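Local coordinates for protein multiheme cytochrome cf (Carboxydothermus ferrireducens DSM 11255, PDB 6QVM) that probably carries electrons through a chain of c-type hemes to extracellular iron(III) while being held in the S-layer of the cell envelope, at residues L140-E145 against L171-K176; R131-L136 against G178-R183. All blocks are in the same frame, centred on the assembly; numbering follows the deposited sequence.

Contact 1: residues L140-E145 against L171-K176; sequences LKAQGE and LVWAVK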
loop_
_atom_site.group_PDB
_atom_site.type_symbol
_atom_site.label_atom_id
_atom_site.label_comp_id
_atom_site.label_asym_id
_atom_site.label_seq_id
_atom_site.Cartn_x
_atom_site.Cartn_y
_atom_site.Cartn_z
ATOM N N LEU A 140 -26.814 29.254 1.041
ATOM C CA LEU A 140 -27.581 28.944 -0.161
ATOM C C LEU A 140 -27.073 29.695 -1.383
ATOM O O LEU A 140 -27.666 29.559 -2.458
ATOM C CB LEU A 140 -29.067 29.242 0.049
ATOM C CG LEU A 140 -29.809 28.320 1.020
ATOM C CD1 LEU A 140 -31.306 28.355 0.756
ATOM C CD2 LEU A 140 -29.269 26.904 0.914
ATOM N N LYS A 141 -26.008 30.483 -1.231
ATOM C CA LYS A 141 -25.397 31.246 -2.319
ATOM C C LYS A 141 -26.464 31.993 -3.121
ATOM O O LYS A 141 -26.578 31.873 -4.342
ATOM C CB LYS A 141 -24.557 30.336 -3.215
ATOM C CG LYS A 141 -23.411 29.641 -2.497
ATOM C CD LYS A 141 -22.587 28.800 -3.452
ATOM C CE LYS A 141 -23.454 27.829 -4.231
ATOM N NZ LYS A 141 -22.653 26.717 -4.810
ATOM N N ALA A 142 -27.256 32.775 -2.392
ATOM C CA ALA A 142 -28.431 33.438 -2.941
ATOM C C ALA A 142 -28.322 34.954 -2.832
ATOM O O ALA A 142 -29.335 35.643 -2.702
ATOM C CB ALA A 142 -29.700 32.943 -2.249
ATOM N N GLN A 143 -27.098 35.487 -2.887
ATOM C CA GLN A 143 -26.915 36.930 -2.764
ATOM C C GLN A 143 -27.631 37.689 -3.876
ATOM O O GLN A 143 -28.032 38.842 -3.680
ATOM C CB GLN A 143 -25.426 37.283 -2.762
ATOM C CG GLN A 143 -24.693 36.967 -1.465
ATOM C CD GLN A 143 -24.065 35.588 -1.467
ATOM O OE1 GLN A 143 -24.492 34.701 -2.206
ATOM N NE2 GLN A 143 -23.040 35.404 -0.641
ATOM N N GLY A 144 -27.801 37.063 -5.039
ATOM C CA GLY A 144 -28.471 37.693 -6.160
ATOM C C GLY A 144 -29.978 37.555 -6.097
ATOM O O GLY A 144 -30.710 38.330 -6.720
ATOM N N GLU A 145 -30.453 36.556 -5.354
ATOM C CA GLU A 145 -31.882 36.440 -5.096
ATOM C C GLU A 145 -32.325 37.374 -3.976
ATOM O O GLU A 145 -33.497 37.763 -3.920
ATOM C CB GLU A 145 -32.234 34.991 -4.749
ATOM C CG GLU A 145 -33.656 34.592 -5.103
ATOM C CD GLU A 145 -33.902 34.621 -6.598
ATOM O OE1 GLU A 145 -32.940 34.403 -7.364
ATOM O OE2 GLU A 145 -35.055 34.874 -7.005
ATOM N N LEU A 171 -33.454 38.825 5.558
ATOM C CA LEU A 171 -34.491 38.379 6.482
ATOM C C LEU A 171 -35.858 38.320 5.811
ATOM O O LEU A 171 -36.691 37.485 6.177
ATOM C CB LEU A 171 -34.525 39.300 7.701
ATOM C CG LEU A 171 -35.393 38.939 8.908
ATOM C CD1 LEU A 171 -35.142 37.513 9.361
ATOM C CD2 LEU A 171 -35.107 39.912 10.041
ATOM N N VAL A 172 -36.104 39.193 4.832
ATOM C CA VAL A 172 -37.380 39.178 4.127
ATOM C C VAL A 172 -37.395 38.076 3.072
ATOM O O VAL A 172 -38.409 37.394 2.877
ATOM C CB VAL A 172 -37.669 40.564 3.526
ATOM C CG1 VAL A 172 -39.003 40.567 2.811
ATOM C CG2 VAL A 172 -37.616 41.619 4.609
ATOM N N TRP A 173 -36.280 37.905 2.357
ATOM C CA TRP A 173 -36.147 36.784 1.427
ATOM C C TRP A 173 -36.406 35.459 2.132
ATOM O O TRP A 173 -37.138 34.598 1.629
ATOM C CB TRP A 173 -34.753 36.785 0.787
ATOM C CG TRP A 173 -34.351 35.455 0.216
ATOM C CD1 TRP A 173 -34.799 34.893 -0.946
ATOM C CD2 TRP A 173 -33.421 34.523 0.783
ATOM N NE1 TRP A 173 -34.205 33.668 -1.136
ATOM C CE2 TRP A 173 -33.353 33.419 -0.091
ATOM C CE3 TRP A 173 -32.639 34.512 1.945
ATOM C CZ2 TRP A 173 -32.535 32.320 0.158
ATOM C CZ3 TRP A 173 -31.825 33.421 2.187
ATOM C CH2 TRP A 173 -31.780 32.341 1.299
ATOM N N ALA A 174 -35.829 35.294 3.322
ATOM C CA ALA A 174 -35.982 34.045 4.058
ATOM C C ALA A 174 -37.428 33.803 4.480
ATOM O O ALA A 174 -37.842 32.648 4.624
ATOM C CB ALA A 174 -35.065 34.040 5.278
ATOM N N VAL A 175 -38.202 34.866 4.686
ATOM C CA VAL A 175 -39.599 34.726 5.081
ATOM C C VAL A 175 -40.500 34.516 3.869
ATOM O O VAL A 175 -41.462 33.746 3.926
ATOM C CB VAL A 175 -40.032 35.944 5.919
ATOM C CG1 VAL A 175 -41.538 35.958 6.110
ATOM C CG2 VAL A 175 -39.333 35.922 7.269
ATOM N N LYS A 176 -40.208 35.188 2.755
ATOM C CA LYS A 176 -40.913 34.880 1.516
ATOM C C LYS A 176 -40.683 33.432 1.108
ATOM O O LYS A 176 -41.616 32.744 0.672
ATOM C CB LYS A 176 -40.463 35.826 0.407
#

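Contact 2: residues R131-L136 against G178-R183; sequences RLAYFL and GYLSAR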
loop_
_atom_site.group_PDB
_atom_site.type_symbol
_atom_site.label_atom_id
_atom_site.label_comp_id
_atom_site.label_asym_id
_atom_site.label_seq_id
_atom_site.Cartn_x
_atom_site.Cartn_y
_atom_site.Cartn_z
ATOM N N ARG A 131 -29.201 37.213 11.792
ATOM C CA ARG A 131 -27.948 36.698 11.260
ATOM C C ARG A 131 -28.065 35.243 10.829
ATOM O O ARG A 131 -27.257 34.777 10.019
ATOM C CB ARG A 131 -26.817 36.900 12.268
ATOM C CG ARG A 131 -25.971 38.113 11.896
ATOM C CD ARG A 131 -24.865 38.455 12.862
ATOM N NE ARG A 131 -23.623 37.712 12.630
ATOM C CZ ARG A 131 -22.876 37.797 11.527
ATOM N NH1 ARG A 131 -21.753 37.100 11.426
ATOM N NH2 ARG A 131 -23.241 38.575 10.519
ATOM N N LEU A 132 -29.062 34.515 11.338
ATOM C CA LEU A 132 -29.394 33.230 10.733
ATOM C C LEU A 132 -29.863 33.419 9.297
ATOM O O LEU A 132 -29.499 32.638 8.411
ATOM C CB LEU A 132 -30.464 32.509 11.550
ATOM C CG LEU A 132 -31.019 31.230 10.909
ATOM C CD1 LEU A 132 -29.935 30.162 10.804
ATOM C CD2 LEU A 132 -32.228 30.704 11.672
ATOM N N ALA A 133 -30.677 34.450 9.050
ATOM C CA ALA A 133 -31.116 34.739 7.689
ATOM C C ALA A 133 -29.945 35.143 6.802
ATOM O O ALA A 133 -29.952 34.860 5.599
ATOM C CB ALA A 133 -32.181 35.834 7.702
ATOM N N TYR A 134 -28.935 35.798 7.376
ATOM C CA TYR A 134 -27.743 36.163 6.618
ATOM C C TYR A 134 -26.909 34.931 6.287
ATOM O O TYR A 134 -26.601 34.670 5.117
ATOM C CB TYR A 134 -26.926 37.182 7.411
ATOM C CG TYR A 134 -25.606 37.574 6.783
ATOM C CD1 TYR A 134 -25.563 38.240 5.562
ATOM C CD2 TYR A 134 -24.403 37.307 7.429
ATOM C CE1 TYR A 134 -24.354 38.613 4.994
ATOM C CE2 TYR A 134 -23.192 37.674 6.874
ATOM C CZ TYR A 134 -23.172 38.327 5.657
ATOM O OH TYR A 134 -21.966 38.692 5.104
ATOM N N PHE A 135 -26.539 34.155 7.315
ATOM C CA PHE A 135 -25.794 32.918 7.096
ATOM C C PHE A 135 -26.513 32.015 6.104
ATOM O O PHE A 135 -25.876 31.333 5.294
ATOM C CB PHE A 135 -25.585 32.172 8.415
ATOM C CG PHE A 135 -24.705 32.883 9.387
ATOM C CD1 PHE A 135 -23.729 33.762 8.950
ATOM C CD2 PHE A 135 -24.844 32.662 10.744
ATOM C CE1 PHE A 135 -22.910 34.416 9.859
ATOM C CE2 PHE A 135 -24.022 33.312 11.660
ATOM C CZ PHE A 135 -23.057 34.190 11.215
ATOM N N LEU A 136 -27.848 31.997 6.155
ATOM C CA LEU A 136 -28.611 31.180 5.219
ATOM C C LEU A 136 -28.475 31.687 3.790
ATOM O O LEU A 136 -28.498 30.892 2.842
ATOM C CB LEU A 136 -30.081 31.150 5.629
ATOM C CG LEU A 136 -30.941 30.126 4.893
ATOM C CD1 LEU A 136 -30.402 28.722 5.106
ATOM C CD2 LEU A 136 -32.372 30.225 5.361
ATOM N N GLY A 178 -40.080 31.045 3.112
ATOM C CA GLY A 178 -40.588 30.144 4.124
ATOM C C GLY A 178 -39.544 29.525 5.025
ATOM O O GLY A 178 -39.884 28.652 5.830
ATOM N N TYR A 179 -38.283 29.951 4.928
ATOM C CA TYR A 179 -37.254 29.415 5.816
ATOM C C TYR A 179 -37.424 29.933 7.240
ATOM O O TYR A 179 -37.176 29.204 8.206
ATOM C CB TYR A 179 -35.869 29.765 5.280
ATOM C CG TYR A 179 -35.601 29.255 3.882
ATOM C CD1 TYR A 179 -36.037 27.997 3.482
ATOM C CD2 TYR A 179 -34.916 30.036 2.959
ATOM C CE1 TYR A 179 -35.796 27.532 2.203
ATOM C CE2 TYR A 179 -34.668 29.581 1.677
ATOM C CZ TYR A 179 -35.109 28.328 1.306
ATOM O OH TYR A 179 -34.865 27.871 0.033
ATOM N N LEU A 180 -37.828 31.192 7.385
ATOM C CA LEU A 180 -38.192 31.780 8.665
ATOM C C LEU A 180 -39.599 32.354 8.557
ATOM O O LEU A 180 -40.136 32.530 7.460
ATOM C CB LEU A 180 -37.194 32.866 9.085
ATOM C CG LEU A 180 -35.750 32.433 9.353
ATOM C CD1 LEU A 180 -34.792 33.609 9.187
ATOM C CD2 LEU A 180 -35.619 31.833 10.745
ATOM N N SER A 181 -40.194 32.668 9.701
ATOM C CA SER A 181 -41.571 33.123 9.733
ATOM C C SER A 181 -41.655 34.536 10.291
ATOM O O SER A 181 -40.735 35.027 10.952
ATOM C CB SER A 181 -42.446 32.184 10.574
ATOM O OG SER A 181 -41.994 32.137 11.917
ATOM N N ALA A 182 -42.776 35.183 9.999
ATOM C CA ALA A 182 -43.168 36.421 10.651
ATOM C C ALA A 182 -44.349 36.145 11.573
ATOM O O ALA A 182 -44.922 35.053 11.566
ATOM C CB ALA A 182 -43.526 37.494 9.619
ATOM N N ARG A 183 -44.715 37.142 12.371
ATOM C CA ARG A 183 -45.892 37.042 13.221
ATOM C C ARG A 183 -46.815 38.219 12.961
ATOM O O ARG A 183 -46.363 39.349 12.755
ATOM C CB ARG A 183 -45.529 36.978 14.707
ATOM C CG ARG A 183 -44.362 37.819 15.101
ATOM C CD ARG A 183 -44.072 37.680 16.618
ATOM N NE ARG A 183 -45.042 38.455 17.375
ATOM C CZ ARG A 183 -44.841 39.712 17.769
ATOM N NH1 ARG A 183 -45.804 40.344 18.429
ATOM N NH2 ARG A 183 -43.723 40.373 17.434
#

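Contact 1: residues L140-E145 against L171-K176
W173 overlaps, with the six-membered half of its indole, the methyl groups that L140 and A142 hold out from the turn between helices 129-139 and 143-146. It illustrates how one large aromatic residue can bridge a helix and an irregular turn without any polar bond. The CB of A142 lies 3.8 Å from CZ2 of W173, approaching the ring obliquely. Next to it, CD1 of L140 comes in at the ring edge, near the plane, 4.1 Å from CH2 of W173. With CG anti to the backbone N (chi1 160°), the indole reaches out from helix 165-176 and sends its benzo end to the turn, while the pyrrole end lies by E145. There the aliphatic CG of E145 is 4.1 Å from NE1 of W173, and the bend at chi2 (65°) carries the carboxylate away from the indole, so the acid offers its methylene rather than its charge.

Backbone geometry sets up these positions. K141 leaves helix 129-139 with a positive phi in a Schellman motif, and A142 follows at once as the N-cap residue of the next short helix; the turn sets L140 and A142 beside the same indole. M137, in helix 129-139, also touches W173, while V209 and K212 of helix 199-212 meet L140. The contact thus ties together helices of a peripheral region, possibly the S-layer-binding part. No hydrogen bond links the two segments; the chemistry implies a chiefly hydrophobic, non-directional join, buried at the tryptophan and bordering solvent at E145.

Contact 2: residues R131-L136 against G178-R183
L180 pushes its forked end into the surface of helix 129-139, each methyl meeting a different residue. CD1 goes to the shallow spot offered by the small side chain of A133, where it lies 3.7 Å from CB of A133. The other branch, CD2, meets CD2 of L132 at 3.7 Å, the two leucine side chains running at a slant to each other. One turn along the helix the roles reverse: L136 supplies the bump, and its CD2 presses near the base of the Y179 side chain, 3.5 Å from CB of Y179 and no farther from the ring carbon CD2. The two side chains cross at about a right angle. L136 can reach there because its CG stands anti to the backbone N (chi1 -169°).

G178 ends helix 165-176 through a Schellman motif, its positive phi turning the chain so that Y179 and L180 both face helix 129-139. F109 of helix 102-113 backs L132 and L136, and A208 of helix 199-212 meets Y179, so other helices of this outlying region close round the contact. With no hydrogen bond across the segments and mainly aliphatic carbon in touch, the chemistry implies buried apolar packing, fitted by side-chain branching rather than polar pairing.

How the contacts relate
Contacts 1 and 2 have centres about 9 Å apart and use consecutive parts of the same two chain runs: helix 129-139 and then the turn into helix 143-146 on one side, the end of helix 165-176 and then the loop after it on the other. Along the chain the order is 131-136, 140-145, 171-176, 178-183, so contact 2 encloses contact 1. They meet where A174 O probably accepts a hydrogen bond from L180 N, at 3.1 Å, and where A133 CB packs on L171 CA. Their centres lie about 48 and 49 Å from the centre of the chain, in keeping with a modular protein; this module is possibly the part that binds the S-layer.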